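Long-range contact in 4-alpha-glucanotransferase (Corynebacterium glutamicum, PDB 5B68), which is an amylomaltase, an enzyme of the TIM-barrel clan that also carries an N-terminal beta-sandwich domain: residues H90-E104 against L139-R153. Residues are numbered along the deposited sequence; the frame is centred on the assembly and turned at random.
Sequences HVHDGSPADVHIELE and LPLGWHKLHLKSNER. With SO4 (sulfate ion), chain M.
D98, H100 and E102 pair with K149, H147 and K145 as antiparallel hydrogen-bonded pairs. They join strands 98-102 and 142-150 within the N-terminal beta sandwich of the MalQ family. V99 and I101 face L148 and L146 at the non-hydrogen-bonded positions between them. On this apolar side I101 CG1 and L146 CD2 lie 3.6 Å apart, pointing the same way, and L159 and V111 of neighbouring strands extend the packing. The other side carries H100 and H147. Their rings are nearly parallel (16°) but slid apart; they barely overlap, and H147 CB lies over one face of the H100 ring. Water 3 lies in the H100 ring plane, 2.7 Å from ND1, and donates to H147 O.

At one end L103 CD2 stands 3.5 Å above the centre of the H144 ring. Two bonds fix the rotation of that imidazole. Its NE2 donates to P140 O almost straight, and its ND1 accepts from E104 N. The E104 side chain is extended, with CG anti to the backbone N (chi1 -171°). This brings OE2 2.9 Å from W143 N, which meets it from above the carboxylate plane. The indole NE1 of W143 bonds to E497 of helix 487-500.

At the other end the R153 guanidinium lies flat on the H92 ring, planes 8° apart. H92 belongs to strand 86-92, and W128 meets it edge-to-face. The edge of the guanidinium is occupied too: NE donates to water 1, and NH1 and NH2 grip a sulfate, probably from the crystallisation liquor. N151 ND2 also donates to this ion. Water 1 accepts from H92 N and donates to S150 OG. That hydroxyl donates in turn to P96 O, with 2.6 Å between S150 OG and P96 O, in the carbonyl plane.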
loop_
_atom_site.group_PDB
_atom_site.type_symbol
_atom_site.label_atom_id
_atom_site.label_comp_id
_atom_site.label_asym_id
_atom_site.label_seq_id
_atom_site.Cartn_x
_atom_site.Cartn_y
_atom_site.Cartn_z
ATOM N N HIS A 90 -13.590 -11.544 -31.577
ATOM C CA HIS A 90 -14.897 -11.986 -32.006
ATOM C C HIS A 90 -15.498 -10.925 -32.905
ATOM O O HIS A 90 -15.550 -9.736 -32.546
ATOM C CB HIS A 90 -15.793 -12.248 -30.823
ATOM C CG HIS A 90 -15.248 -13.293 -29.909
ATOM N ND1 HIS A 90 -15.216 -14.627 -30.259
ATOM C CD2 HIS A 90 -14.585 -13.198 -28.748
ATOM C CE1 HIS A 90 -14.646 -15.323 -29.295
ATOM N NE2 HIS A 90 -14.225 -14.478 -28.381
ATOM N N VAL A 91 -15.941 -11.348 -34.097
ATOM C CA VAL A 91 -16.631 -10.463 -35.067
ATOM C C VAL A 91 -17.892 -11.176 -35.613
ATOM O O VAL A 91 -17.998 -12.415 -35.545
ATOM C CB VAL A 91 -15.736 -10.066 -36.253
ATOM C CG1 VAL A 91 -14.608 -9.174 -35.826
ATOM C CG2 VAL A 91 -15.204 -11.298 -36.988
ATOM N N HIS A 92 -18.844 -10.411 -36.167
ATOM C CA HIS A 92 -19.969 -11.049 -36.890
ATOM C C HIS A 92 -19.369 -11.946 -38.008
ATOM O O HIS A 92 -18.476 -11.537 -38.712
ATOM C CB HIS A 92 -20.837 -10.004 -37.533
ATOM C CG HIS A 92 -21.577 -9.143 -36.570
ATOM N ND1 HIS A 92 -21.330 -9.131 -35.211
ATOM C CD2 HIS A 92 -22.526 -8.203 -36.781
ATOM C CE1 HIS A 92 -22.103 -8.222 -34.629
ATOM N NE2 HIS A 92 -22.835 -7.650 -35.561
ATOM N N ASP A 93 -19.814 -13.173 -38.093
ATOM C CA ASP A 93 -19.201 -14.152 -38.983
ATOM C C ASP A 93 -19.239 -13.665 -40.451
ATOM O O ASP A 93 -20.231 -13.139 -40.897
ATOM C CB ASP A 93 -19.869 -15.496 -38.807
ATOM C CG ASP A 93 -19.168 -16.615 -39.555
ATOM O OD1 ASP A 93 -17.927 -16.776 -39.493
ATOM O OD2 ASP A 93 -19.897 -17.400 -40.132
ATOM N N GLY A 94 -18.079 -13.631 -41.090
ATOM C CA GLY A 94 -17.982 -13.091 -42.430
ATOM C C GLY A 94 -17.703 -11.617 -42.550
ATOM O O GLY A 94 -17.479 -11.148 -43.643
ATOM N N SER A 95 -17.651 -10.867 -41.435
ATOM C CA SER A 95 -17.234 -9.473 -41.500
ATOM C C SER A 95 -15.697 -9.407 -41.189
ATOM O O SER A 95 -15.137 -10.432 -40.692
ATOM C CB SER A 95 -18.128 -8.647 -40.522
ATOM O OG SER A 95 -17.771 -8.975 -39.179
ATOM N N PRO A 96 -15.029 -8.262 -41.476
ATOM C CA PRO A 96 -13.576 -8.083 -41.291
ATOM C C PRO A 96 -13.219 -8.161 -39.814
ATOM O O PRO A 96 -14.076 -7.782 -38.949
ATOM C CB PRO A 96 -13.324 -6.710 -41.796
ATOM C CG PRO A 96 -14.434 -6.413 -42.746
ATOM C CD PRO A 96 -15.607 -7.060 -42.133
ATOM N N ALA A 97 -12.024 -8.709 -39.562
ATOM C CA ALA A 97 -11.352 -8.536 -38.291
ATOM C C ALA A 97 -10.024 -7.795 -38.517
ATOM O O ALA A 97 -8.950 -8.386 -38.595
ATOM C CB ALA A 97 -11.169 -9.862 -37.629
ATOM N N ASP A 98 -10.111 -6.490 -38.735
ATOM C CA ASP A 98 -8.898 -5.691 -38.929
ATOM C C ASP A 98 -8.471 -5.287 -37.519
ATOM O O ASP A 98 -9.253 -4.695 -36.788
ATOM C CB ASP A 98 -9.121 -4.461 -39.793
ATOM C CG ASP A 98 -9.696 -4.799 -41.156
ATOM O OD1 ASP A 98 -9.440 -5.917 -41.605
ATOM O OD2 ASP A 98 -10.423 -3.953 -41.739
ATOM N N VAL A 99 -7.253 -5.677 -37.164
ATOM C CA VAL A 99 -6.665 -5.444 -35.815
ATOM C C VAL A 99 -5.311 -4.772 -35.996
ATOM O O VAL A 99 -4.544 -5.132 -36.875
ATOM C CB VAL A 99 -6.486 -6.751 -34.996
ATOM C CG1 VAL A 99 -5.903 -6.453 -33.589
ATOM C CG2 VAL A 99 -7.796 -7.521 -34.884
ATOM N N HIS A 100 -5.038 -3.746 -35.195
ATOM C CA HIS A 100 -3.691 -3.199 -35.111
ATOM C C HIS A 100 -3.424 -2.691 -33.679
ATOM O O HIS A 100 -4.333 -2.689 -32.855
ATOM C CB HIS A 100 -3.467 -2.096 -36.150
ATOM C CG HIS A 100 -4.155 -0.824 -35.833
ATOM N ND1 HIS A 100 -5.492 -0.587 -36.108
ATOM C CD2 HIS A 100 -3.677 0.317 -35.295
ATOM C CE1 HIS A 100 -5.805 0.621 -35.683
ATOM N NE2 HIS A 100 -4.725 1.187 -35.191
ATOM N N ILE A 101 -2.153 -2.343 -33.462
ATOM C CA ILE A 101 -1.684 -1.797 -32.223
ATOM C C ILE A 101 -1.346 -0.326 -32.377
ATOM O O ILE A 101 -0.653 0.076 -33.335
ATOM C CB ILE A 101 -0.439 -2.594 -31.757
ATOM C CG1 ILE A 101 -0.781 -4.056 -31.492
ATOM C CG2 ILE A 101 0.230 -1.900 -30.552
ATOM C CD1 ILE A 101 0.456 -4.913 -31.374
ATOM N N GLU A 102 -1.730 0.497 -31.392
ATOM C CA GLU A 102 -1.236 1.860 -31.280
ATOM C C GLU A 102 -0.438 1.886 -29.993
ATOM O O GLU A 102 -0.961 1.647 -28.941
ATOM C CB GLU A 102 -2.394 2.877 -31.262
ATOM C CG GLU A 102 -1.815 4.268 -30.949
ATOM C CD GLU A 102 -2.570 5.477 -31.479
ATOM O OE1 GLU A 102 -2.602 6.480 -30.721
ATOM O OE2 GLU A 102 -3.050 5.453 -32.665
ATOM N N LEU A 103 0.855 2.122 -30.109
ATOM C CA LEU A 103 1.712 2.239 -28.936
ATOM C C LEU A 103 1.426 3.515 -28.152
ATOM O O LEU A 103 0.781 4.477 -28.621
ATOM C CB LEU A 103 3.167 2.163 -29.343
ATOM C CG LEU A 103 3.628 0.890 -29.991
ATOM C CD1 LEU A 103 5.115 1.037 -30.270
ATOM C CD2 LEU A 103 3.373 -0.359 -29.163
ATOM N N GLU A 104 1.921 3.533 -26.932
ATOM C CA GLU A 104 1.785 4.647 -26.021
ATOM C C GLU A 104 2.283 5.963 -26.664
ATOM O O GLU A 104 1.701 7.005 -26.430
ATOM C CB GLU A 104 2.594 4.364 -24.740
ATOM C CG GLU A 104 2.320 5.392 -23.646
ATOM C CD GLU A 104 2.919 4.991 -22.276
ATOM O OE1 GLU A 104 2.900 5.850 -21.399
ATOM O OE2 GLU A 104 3.469 3.906 -22.101
ATOM N N LEU A 139 7.660 -5.417 -28.628
ATOM C CA LEU A 139 7.035 -4.189 -28.190
ATOM C C LEU A 139 7.769 -3.614 -26.977
ATOM O O LEU A 139 8.250 -4.346 -26.145
ATOM C CB LEU A 139 5.570 -4.429 -27.842
ATOM C CG LEU A 139 4.664 -5.000 -28.928
ATOM C CD1 LEU A 139 3.255 -5.133 -28.408
ATOM C CD2 LEU A 139 4.671 -4.148 -30.174
ATOM N N PRO A 140 7.840 -2.299 -26.891
ATOM C CA PRO A 140 8.433 -1.648 -25.719
ATOM C C PRO A 140 7.509 -1.831 -24.533
ATOM O O PRO A 140 6.293 -2.033 -24.714
ATOM C CB PRO A 140 8.510 -0.161 -26.149
ATOM C CG PRO A 140 7.453 0.009 -27.156
ATOM C CD PRO A 140 7.316 -1.299 -27.870
ATOM N N LEU A 141 8.058 -1.608 -23.361
ATOM C CA LEU A 141 7.259 -1.506 -22.132
ATOM C C LEU A 141 6.253 -0.408 -22.263
ATOM O O LEU A 141 6.516 0.547 -22.945
ATOM C CB LEU A 141 8.178 -1.225 -20.952
ATOM C CG LEU A 141 9.233 -2.280 -20.632
ATOM C CD1 LEU A 141 9.973 -1.868 -19.356
ATOM C CD2 LEU A 141 8.644 -3.623 -20.386
ATOM N N GLY A 142 5.077 -0.573 -21.663
ATOM C CA GLY A 142 4.200 0.574 -21.490
ATOM C C GLY A 142 2.773 0.267 -21.819
ATOM O O GLY A 142 2.309 -0.896 -21.802
ATOM N N TRP A 143 2.057 1.369 -22.020
ATOM C CA TRP A 143 0.615 1.398 -22.059
ATOM C C TRP A 143 0.136 1.656 -23.464
ATOM O O TRP A 143 -0.009 2.778 -23.874
ATOM C CB TRP A 143 0.108 2.492 -21.102
ATOM C CG TRP A 143 0.481 2.165 -19.728
ATOM C CD1 TRP A 143 1.638 2.473 -19.100
ATOM C CD2 TRP A 143 -0.266 1.368 -18.823
ATOM N NE1 TRP A 143 1.654 1.939 -17.845
ATOM C CE2 TRP A 143 0.490 1.251 -17.651
ATOM C CE3 TRP A 143 -1.508 0.752 -18.882
ATOM C CZ2 TRP A 143 0.037 0.550 -16.550
ATOM C CZ3 TRP A 143 -1.951 0.061 -17.794
ATOM C CH2 TRP A 143 -1.182 -0.048 -16.643
ATOM N N HIS A 144 -0.082 0.564 -24.177
ATOM C CA HIS A 144 -0.513 0.555 -25.561
ATOM C C HIS A 144 -1.993 0.208 -25.719
ATOM O O HIS A 144 -2.692 0.038 -24.749
ATOM C CB HIS A 144 0.356 -0.405 -26.362
ATOM C CG HIS A 144 1.804 -0.326 -26.008
ATOM N ND1 HIS A 144 2.463 0.868 -25.867
ATOM C CD2 HIS A 144 2.700 -1.286 -25.701
ATOM C CE1 HIS A 144 3.714 0.639 -25.531
ATOM N NE2 HIS A 144 3.883 -0.660 -25.417
ATOM N N LYS A 145 -2.451 0.157 -26.961
ATOM C CA LYS A 145 -3.807 -0.229 -27.247
ATOM C C LYS A 145 -3.918 -1.182 -28.424
ATOM O O LYS A 145 -3.192 -1.060 -29.378
ATOM C CB LYS A 145 -4.637 1.004 -27.546
ATOM C CG LYS A 145 -4.923 1.864 -26.337
ATOM C CD LYS A 145 -6.201 2.637 -26.543
ATOM C CE LYS A 145 -6.477 3.591 -25.403
ATOM N NZ LYS A 145 -7.418 4.648 -25.846
ATOM N N LEU A 146 -4.872 -2.095 -28.336
ATOM C CA LEU A 146 -5.291 -2.886 -29.458
ATOM C C LEU A 146 -6.567 -2.271 -30.006
ATOM O O LEU A 146 -7.453 -1.906 -29.280
ATOM C CB LEU A 146 -5.542 -4.334 -29.072
ATOM C CG LEU A 146 -4.342 -5.257 -28.996
ATOM C CD1 LEU A 146 -4.630 -6.473 -28.143
ATOM C CD2 LEU A 146 -3.858 -5.651 -30.376
ATOM N N HIS A 147 -6.619 -2.142 -31.312
ATOM C CA HIS A 147 -7.799 -1.588 -31.982
ATOM C C HIS A 147 -8.383 -2.548 -33.014
ATOM O O HIS A 147 -7.633 -3.117 -33.849
ATOM C CB HIS A 147 -7.385 -0.365 -32.742
ATOM C CG HIS A 147 -7.063 0.800 -31.904
ATOM N ND1 HIS A 147 -8.037 1.622 -31.406
ATOM C CD2 HIS A 147 -5.886 1.339 -31.527
ATOM C CE1 HIS A 147 -7.480 2.607 -30.734
ATOM N NE2 HIS A 147 -6.178 2.470 -30.798
ATOM N N LEU A 148 -9.703 -2.694 -33.001
ATOM C CA LEU A 148 -10.414 -3.588 -33.899
ATOM C C LEU A 148 -11.427 -2.777 -34.702
ATOM O O LEU A 148 -12.225 -2.007 -34.146
ATOM C CB LEU A 148 -11.124 -4.669 -33.140
ATOM C CG LEU A 148 -12.222 -5.494 -33.808
ATOM C CD1 LEU A 148 -11.507 -6.304 -34.869
ATOM C CD2 LEU A 148 -13.090 -6.395 -32.947
ATOM N N LYS A 149 -11.383 -2.989 -36.031
ATOM C CA LYS A 149 -12.429 -2.454 -36.930
ATOM C C LYS A 149 -13.064 -3.620 -37.673
ATOM O O LYS A 149 -12.372 -4.490 -38.212
ATOM C CB LYS A 149 -11.904 -1.376 -37.885
ATOM C CG LYS A 149 -12.992 -0.747 -38.727
ATOM C CD LYS A 149 -12.481 0.514 -39.429
ATOM C CE LYS A 149 -13.546 1.124 -40.319
ATOM N NZ LYS A 149 -13.877 0.135 -41.396
ATOM N N SER A 150 -14.398 -3.657 -37.646
ATOM C CA SER A 150 -15.184 -4.652 -38.335
ATOM C C SER A 150 -16.368 -3.972 -39.017
ATOM O O SER A 150 -17.422 -3.798 -38.412
ATOM C CB SER A 150 -15.603 -5.727 -37.353
ATOM O OG SER A 150 -16.319 -6.770 -37.987
ATOM N N ASN A 151 -16.143 -3.548 -40.284
ATOM C CA ASN A 151 -17.067 -2.603 -40.960
ATOM C C ASN A 151 -17.338 -1.436 -40.062
ATOM O O ASN A 151 -16.379 -0.780 -39.674
ATOM C CB ASN A 151 -18.294 -3.301 -41.460
ATOM C CG ASN A 151 -17.954 -4.348 -42.508
ATOM O OD1 ASN A 151 -16.972 -4.184 -43.228
ATOM N ND2 ASN A 151 -18.728 -5.481 -42.543
ATOM N N GLU A 152 -18.591 -1.128 -39.751
ATOM C CA GLU A 152 -18.893 0.012 -38.912
ATOM C C GLU A 152 -18.813 -0.251 -37.363
ATOM O O GLU A 152 -19.117 0.631 -36.560
ATOM C CB GLU A 152 -20.275 0.577 -39.275
ATOM C CG GLU A 152 -21.463 -0.084 -38.599
ATOM C CD GLU A 152 -21.930 -1.416 -39.201
ATOM O OE1 GLU A 152 -21.325 -1.961 -40.202
ATOM O OE2 GLU A 152 -22.949 -1.909 -38.625
ATOM N N ARG A 153 -18.476 -1.470 -36.968
ATOM C CA ARG A 153 -18.254 -1.776 -35.574
ATOM C C ARG A 153 -16.775 -1.560 -35.264
ATOM O O ARG A 153 -15.860 -1.815 -36.100
ATOM C CB ARG A 153 -18.669 -3.192 -35.269
ATOM C CG ARG A 153 -20.139 -3.455 -35.444
ATOM C CD ARG A 153 -20.503 -4.942 -35.296
ATOM N NE ARG A 153 -19.973 -5.770 -36.409
ATOM C CZ ARG A 153 -20.436 -5.771 -37.656
ATOM N NH1 ARG A 153 -21.476 -5.000 -37.984
ATOM N NH2 ARG A 153 -19.826 -6.518 -38.609
HETATM S S SO4 M . -22.230 -5.521 -41.414
HETATM O O1 SO4 M . -21.600 -4.211 -41.744
HETATM O O2 SO4 M . -23.017 -6.020 -42.555
HETATM O O3 SO4 M . -21.175 -6.539 -41.084
HETATM O O4 SO4 M . -23.226 -5.334 -40.328
HETATM O O HOH W 1 -18.010 -7.641 -36.031
HETATM O O HOH W 2 -13.606 -3.270 -41.515
HETATM O O HOH W 3 -7.792 -1.809 -36.774
#